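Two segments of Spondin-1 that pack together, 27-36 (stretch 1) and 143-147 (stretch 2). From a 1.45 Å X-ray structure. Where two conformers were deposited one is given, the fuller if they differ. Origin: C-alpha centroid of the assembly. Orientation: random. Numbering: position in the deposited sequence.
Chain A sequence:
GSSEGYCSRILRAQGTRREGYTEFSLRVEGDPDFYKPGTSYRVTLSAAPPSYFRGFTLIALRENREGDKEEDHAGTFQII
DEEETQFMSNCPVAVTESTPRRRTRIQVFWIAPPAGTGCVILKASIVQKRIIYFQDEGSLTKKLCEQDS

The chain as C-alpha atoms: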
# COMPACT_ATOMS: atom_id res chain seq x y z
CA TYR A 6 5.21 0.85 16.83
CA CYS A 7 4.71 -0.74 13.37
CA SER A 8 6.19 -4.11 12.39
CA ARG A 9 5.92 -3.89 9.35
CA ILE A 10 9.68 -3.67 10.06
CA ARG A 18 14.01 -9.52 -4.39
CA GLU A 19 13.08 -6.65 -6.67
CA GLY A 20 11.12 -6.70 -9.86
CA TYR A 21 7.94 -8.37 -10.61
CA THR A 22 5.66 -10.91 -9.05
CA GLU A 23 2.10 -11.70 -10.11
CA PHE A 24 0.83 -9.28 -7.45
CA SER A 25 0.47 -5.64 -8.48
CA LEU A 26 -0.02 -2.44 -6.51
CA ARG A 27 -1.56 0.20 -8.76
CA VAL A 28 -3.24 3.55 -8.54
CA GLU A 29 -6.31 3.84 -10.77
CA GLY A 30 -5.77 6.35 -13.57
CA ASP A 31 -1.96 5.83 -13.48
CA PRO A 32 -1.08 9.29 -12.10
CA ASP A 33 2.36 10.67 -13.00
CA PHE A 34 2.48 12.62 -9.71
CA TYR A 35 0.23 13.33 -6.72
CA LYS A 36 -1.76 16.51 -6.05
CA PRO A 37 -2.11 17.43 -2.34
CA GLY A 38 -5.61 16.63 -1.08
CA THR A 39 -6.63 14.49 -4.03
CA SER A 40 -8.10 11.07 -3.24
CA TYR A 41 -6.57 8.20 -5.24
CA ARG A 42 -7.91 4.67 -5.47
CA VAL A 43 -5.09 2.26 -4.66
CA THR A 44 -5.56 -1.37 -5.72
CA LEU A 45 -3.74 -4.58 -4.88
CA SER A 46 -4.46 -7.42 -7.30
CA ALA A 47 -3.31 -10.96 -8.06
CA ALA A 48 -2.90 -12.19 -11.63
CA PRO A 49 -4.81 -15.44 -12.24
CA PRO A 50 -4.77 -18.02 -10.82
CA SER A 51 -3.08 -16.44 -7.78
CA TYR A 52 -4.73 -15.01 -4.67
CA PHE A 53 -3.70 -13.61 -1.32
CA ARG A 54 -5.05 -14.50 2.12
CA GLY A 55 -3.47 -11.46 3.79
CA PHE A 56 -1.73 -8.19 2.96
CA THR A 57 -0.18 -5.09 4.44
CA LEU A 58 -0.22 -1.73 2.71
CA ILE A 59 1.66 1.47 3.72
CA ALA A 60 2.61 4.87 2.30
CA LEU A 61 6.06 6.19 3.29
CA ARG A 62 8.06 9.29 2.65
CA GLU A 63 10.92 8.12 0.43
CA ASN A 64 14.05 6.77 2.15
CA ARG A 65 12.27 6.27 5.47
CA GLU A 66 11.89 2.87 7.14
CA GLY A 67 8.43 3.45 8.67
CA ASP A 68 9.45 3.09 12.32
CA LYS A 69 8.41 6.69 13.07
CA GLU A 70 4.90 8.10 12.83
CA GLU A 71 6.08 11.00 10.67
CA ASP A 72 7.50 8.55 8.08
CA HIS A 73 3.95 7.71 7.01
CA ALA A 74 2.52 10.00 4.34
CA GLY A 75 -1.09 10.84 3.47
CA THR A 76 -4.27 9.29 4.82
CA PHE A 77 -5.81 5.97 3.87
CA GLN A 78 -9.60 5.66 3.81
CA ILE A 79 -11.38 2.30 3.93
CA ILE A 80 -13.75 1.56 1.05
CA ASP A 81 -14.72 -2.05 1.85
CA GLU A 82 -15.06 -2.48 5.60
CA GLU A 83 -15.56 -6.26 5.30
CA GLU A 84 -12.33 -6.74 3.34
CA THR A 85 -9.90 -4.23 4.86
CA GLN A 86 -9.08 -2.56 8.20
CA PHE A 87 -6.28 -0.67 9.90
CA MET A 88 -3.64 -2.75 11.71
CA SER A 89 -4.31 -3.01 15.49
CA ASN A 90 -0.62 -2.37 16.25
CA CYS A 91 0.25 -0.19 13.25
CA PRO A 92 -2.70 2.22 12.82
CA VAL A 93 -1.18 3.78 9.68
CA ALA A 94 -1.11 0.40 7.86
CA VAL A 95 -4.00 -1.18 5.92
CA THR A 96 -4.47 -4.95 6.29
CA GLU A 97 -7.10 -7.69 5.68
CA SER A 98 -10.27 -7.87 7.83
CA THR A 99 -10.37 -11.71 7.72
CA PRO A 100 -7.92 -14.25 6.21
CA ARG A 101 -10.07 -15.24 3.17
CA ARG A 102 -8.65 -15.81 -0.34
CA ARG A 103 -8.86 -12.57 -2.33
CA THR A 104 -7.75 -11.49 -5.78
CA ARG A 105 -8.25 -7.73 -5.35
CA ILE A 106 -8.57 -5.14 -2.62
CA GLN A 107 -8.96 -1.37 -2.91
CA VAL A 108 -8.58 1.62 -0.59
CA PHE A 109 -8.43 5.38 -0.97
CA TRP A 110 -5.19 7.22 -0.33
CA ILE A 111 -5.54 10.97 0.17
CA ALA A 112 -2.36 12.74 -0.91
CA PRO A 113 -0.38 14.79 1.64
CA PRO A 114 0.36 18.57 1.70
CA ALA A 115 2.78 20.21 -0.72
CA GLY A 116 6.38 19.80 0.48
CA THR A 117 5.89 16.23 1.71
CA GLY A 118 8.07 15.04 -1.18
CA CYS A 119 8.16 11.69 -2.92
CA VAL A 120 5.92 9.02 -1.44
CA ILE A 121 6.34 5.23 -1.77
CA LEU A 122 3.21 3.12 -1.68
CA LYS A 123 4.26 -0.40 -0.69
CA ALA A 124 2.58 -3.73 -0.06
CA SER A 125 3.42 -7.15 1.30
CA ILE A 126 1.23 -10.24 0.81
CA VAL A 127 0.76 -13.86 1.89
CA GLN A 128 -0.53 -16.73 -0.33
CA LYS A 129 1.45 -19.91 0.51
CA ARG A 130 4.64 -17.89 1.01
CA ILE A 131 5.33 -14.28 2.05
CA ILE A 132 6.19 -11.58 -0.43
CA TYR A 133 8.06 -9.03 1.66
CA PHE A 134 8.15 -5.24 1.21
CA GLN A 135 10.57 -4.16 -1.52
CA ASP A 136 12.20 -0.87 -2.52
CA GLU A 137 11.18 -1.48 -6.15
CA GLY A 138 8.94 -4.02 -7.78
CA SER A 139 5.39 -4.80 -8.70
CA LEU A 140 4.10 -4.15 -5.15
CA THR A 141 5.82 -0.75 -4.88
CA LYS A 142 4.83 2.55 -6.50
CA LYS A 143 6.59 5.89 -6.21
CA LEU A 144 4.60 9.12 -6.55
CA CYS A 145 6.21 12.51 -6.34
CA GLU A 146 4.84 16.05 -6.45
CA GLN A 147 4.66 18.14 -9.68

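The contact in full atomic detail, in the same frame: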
# COMPACT_ATOMS: atom_id res chain seq x y z
N ARG A 27 -1.32 -0.81 -7.74
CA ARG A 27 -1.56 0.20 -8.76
C ARG A 27 -2.36 1.33 -8.17
O ARG A 27 -2.99 1.18 -7.14
CB ARG A 27 -2.30 -0.38 -9.95
CG ARG A 27 -1.55 -1.53 -10.60
CD ARG A 27 -1.92 -1.72 -12.04
NE ARG A 27 -1.59 -0.56 -12.85
CZ ARG A 27 -1.59 -0.56 -14.18
NH1 ARG A 27 -1.88 -1.67 -14.85
NH2 ARG A 27 -1.28 0.55 -14.84
N VAL A 28 -2.33 2.46 -8.85
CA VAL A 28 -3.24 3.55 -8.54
C VAL A 28 -4.08 3.76 -9.80
O VAL A 28 -3.55 3.97 -10.91
CB VAL A 28 -2.47 4.82 -8.20
CG1 VAL A 28 -3.46 5.96 -7.92
CG2 VAL A 28 -1.61 4.56 -6.95
N GLU A 29 -5.41 3.68 -9.64
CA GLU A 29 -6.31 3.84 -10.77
C GLU A 29 -6.08 5.18 -11.46
O GLU A 29 -5.96 6.21 -10.78
CB GLU A 29 -7.77 3.71 -10.33
CG GLU A 29 -8.18 2.28 -9.98
CD GLU A 29 -9.69 2.11 -9.79
OE1 GLU A 29 -10.43 3.13 -9.78
OE2 GLU A 29 -10.14 0.95 -9.67
N GLY A 30 -6.03 5.16 -12.79
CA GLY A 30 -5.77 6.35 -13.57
C GLY A 30 -4.28 6.59 -13.81
O GLY A 30 -3.94 7.53 -14.50
N ASP A 31 -3.42 5.74 -13.23
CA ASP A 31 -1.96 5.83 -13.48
C ASP A 31 -1.42 7.26 -13.39
O ASP A 31 -0.84 7.79 -14.35
CB ASP A 31 -1.64 5.22 -14.85
CG ASP A 31 -2.00 3.75 -14.94
OD1 ASP A 31 -2.07 3.07 -13.89
OD2 ASP A 31 -2.22 3.28 -16.07
N PRO A 32 -1.59 7.92 -12.23
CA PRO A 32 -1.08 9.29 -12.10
C PRO A 32 0.45 9.36 -12.20
O PRO A 32 1.14 8.47 -11.72
CB PRO A 32 -1.54 9.70 -10.70
CG PRO A 32 -1.72 8.42 -9.98
CD PRO A 32 -2.26 7.47 -11.00
N ASP A 33 0.93 10.41 -12.86
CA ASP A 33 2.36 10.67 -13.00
C ASP A 33 2.95 11.30 -11.74
O ASP A 33 4.17 11.23 -11.53
CB ASP A 33 2.60 11.60 -14.20
CG ASP A 33 2.53 10.89 -15.54
OD1 ASP A 33 2.50 9.64 -15.59
OD2 ASP A 33 2.53 11.61 -16.56
N PHE A 34 2.09 11.91 -10.93
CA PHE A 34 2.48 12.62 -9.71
C PHE A 34 1.23 12.73 -8.85
O PHE A 34 0.13 12.52 -9.36
CB PHE A 34 3.00 14.03 -10.03
CG PHE A 34 2.08 14.86 -10.87
CD1 PHE A 34 1.06 15.62 -10.29
CD2 PHE A 34 2.25 14.93 -12.26
CE1 PHE A 34 0.21 16.41 -11.06
CE2 PHE A 34 1.40 15.72 -13.05
CZ PHE A 34 0.38 16.46 -12.44
N TYR A 35 1.39 13.07 -7.58
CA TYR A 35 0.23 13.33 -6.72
C TYR A 35 -0.05 14.82 -6.56
O TYR A 35 0.88 15.64 -6.60
CB TYR A 35 0.34 12.65 -5.33
CG TYR A 35 1.35 13.24 -4.34
CD1 TYR A 35 2.57 12.61 -4.13
CD2 TYR A 35 1.06 14.39 -3.60
CE1 TYR A 35 3.48 13.11 -3.22
CE2 TYR A 35 1.98 14.90 -2.68
CZ TYR A 35 3.17 14.25 -2.49
OH TYR A 35 4.09 14.77 -1.60
N LYS A 36 -1.33 15.15 -6.38
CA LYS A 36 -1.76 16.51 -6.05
C LYS A 36 -2.27 16.48 -4.60
O LYS A 36 -3.19 15.71 -4.29
CB LYS A 36 -2.93 16.95 -6.93
CG LYS A 36 -2.67 17.04 -8.42
CD LYS A 36 -4.01 17.18 -9.10
CE LYS A 36 -3.89 17.47 -10.56
NZ LYS A 36 -5.24 17.72 -11.10
N LYS A 143 6.10 4.58 -6.63
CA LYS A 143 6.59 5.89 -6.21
C LYS A 143 5.75 6.97 -6.86
O LYS A 143 5.54 6.94 -8.08
CB LYS A 143 8.05 6.04 -6.62
CG LYS A 143 8.65 7.42 -6.33
CD LYS A 143 9.97 7.66 -7.06
CE LYS A 143 11.08 6.77 -6.55
NZ LYS A 143 12.40 7.46 -6.74
N LEU A 144 5.27 7.92 -6.05
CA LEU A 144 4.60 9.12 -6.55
C LEU A 144 5.22 10.35 -5.95
O LEU A 144 5.30 10.48 -4.72
CB LEU A 144 3.10 9.13 -6.21
CG LEU A 144 2.15 8.23 -6.98
CD1 LEU A 144 0.78 8.30 -6.34
CD2 LEU A 144 2.07 8.59 -8.47
N CYS A 145 5.63 11.27 -6.81
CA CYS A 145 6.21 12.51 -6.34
C CYS A 145 5.25 13.66 -6.58
O CYS A 145 4.18 13.47 -7.16
CB CYS A 145 7.58 12.74 -7.00
SG CYS A 145 8.75 11.37 -6.61
N GLU A 146 5.59 14.85 -6.10
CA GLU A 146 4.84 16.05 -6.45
C GLU A 146 5.19 16.49 -7.88
O GLU A 146 6.18 16.02 -8.45
CB GLU A 146 5.18 17.18 -5.46
CG GLU A 146 4.98 16.81 -3.98
CD GLU A 146 5.39 17.92 -3.02
OE1 GLU A 146 4.77 19.01 -3.05
OE2 GLU A 146 6.32 17.70 -2.22
N GLN A 147 4.35 17.34 -8.47
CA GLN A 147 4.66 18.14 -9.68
C GLN A 147 3.41 18.44 -10.49
O GLN A 147 2.51 19.10 -10.00
CB GLN A 147 5.77 17.55 -10.57
CG GLN A 147 5.33 16.38 -11.45
CD GLN A 147 6.48 15.45 -11.83
OE1 GLN A 147 7.65 15.78 -11.65
NE2 GLN A 147 6.14 14.28 -12.36
O HOH W 1 5.87 10.90 -9.63
O HOH W 2 2.01 18.04 -6.85

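Two segments of Spondin-1, more than a hundred residues apart in sequence, meet along one direct backbone hydrogen bond, two bridging waters and a small apolar cluster, burying 488 Å² in total. The direct bond runs from Tyr 35 N to Cys 145 O (2.8 Å, N-H...O angle 158°), next to the closest pair of CA atoms, Phe 34 CA and Cys 145 CA, 5.0 Å apart. Water extends this link in both directions along the chains. Water 1 donates to Asp 33 O (2.6 Å) and accepts from Cys 145 N (2.9 Å); water 2 donates to Tyr 35 O (2.7 Å) and accepts from Gln 147 N (2.9 Å). Tyr 35 O and Gln 147 N are themselves 4.3 Å apart, too far for a direct bond, and the water fills that gap.

Leu 144 gives up the most surface of any residue here. Its CA-CB bond points toward stretch 1, and the m,t rotamer (chi1 -75°, chi2 173°) places the branched end against Val 28 and Pro 32, while Tyr 35 packs on its CB. Leu 144 CD1 lies 4.5 Å from Val 28 CG2, at the outer limit of contact, while Leu 144 CD2 lies 4.1 Å from Pro 32 CG and 3.4 Å from Pro 32 O. Val 28, buried and with chi1 t, also points toward the leucine. Pro 32 offers a compact apolar ring with no polar group to satisfy, well suited to a methyl neighbour.

Tyr 35 leaves its backbone sideways, but chi1 of 72° (p) and chi2 of -103° carry the ring along stretch 2, so that its end comes nearer. Tyr 35 CD1 packs 4.1 Å from Leu 144 CB, and Leu 144 O approaches the ring edge, 3.5 Å from Tyr 35 CD1. At the far end, Tyr 35 OH sits 3.3 Å from Glu 146 CG and is hydrogen-bonded elsewhere in the structure, so the hydroxyl of this buried residue is not left unsatisfied. The Glu 146 side chain (chi1 m, chi2 t) meets the tyrosine with its aliphatic part, while both carboxylate oxygens find hydrogen bonds elsewhere.

Phe 34 also adopts p (chi1 53°, chi2 86°), and its ring lies beside Gln 147: Phe 34 CD2 is 3.5 Å from Gln 147 CG, and Gln 147 C lies over one ring face. Phe 34 CB comes within 3.2 Å of Cys 145 O. Gln 147, with chi1 p and chi2 t, leaves sideways and then returns, its CG methylene against the aromatic ring and Gln 147 NE2 3.7 Å from Asp 33 O. Cys 145 instead points its CB away, its side chain being covalently bonded elsewhere in the structure; it serves this contact through its backbone.

Upstream, a type II turn from Val 28 to Asp 31, with Asp 31 N bonded to Val 28 O (2.9 Å), leads the chain to Pro 32. Gly 30 has phi/psi of 89/-4°, where a CB would jam against the preceding carbonyl oxygen. An Arg 27 NH2 to Asp 31 OD1 salt bridge (2.8 Å) spans the turn on the exposed surface, clear of stretch 2.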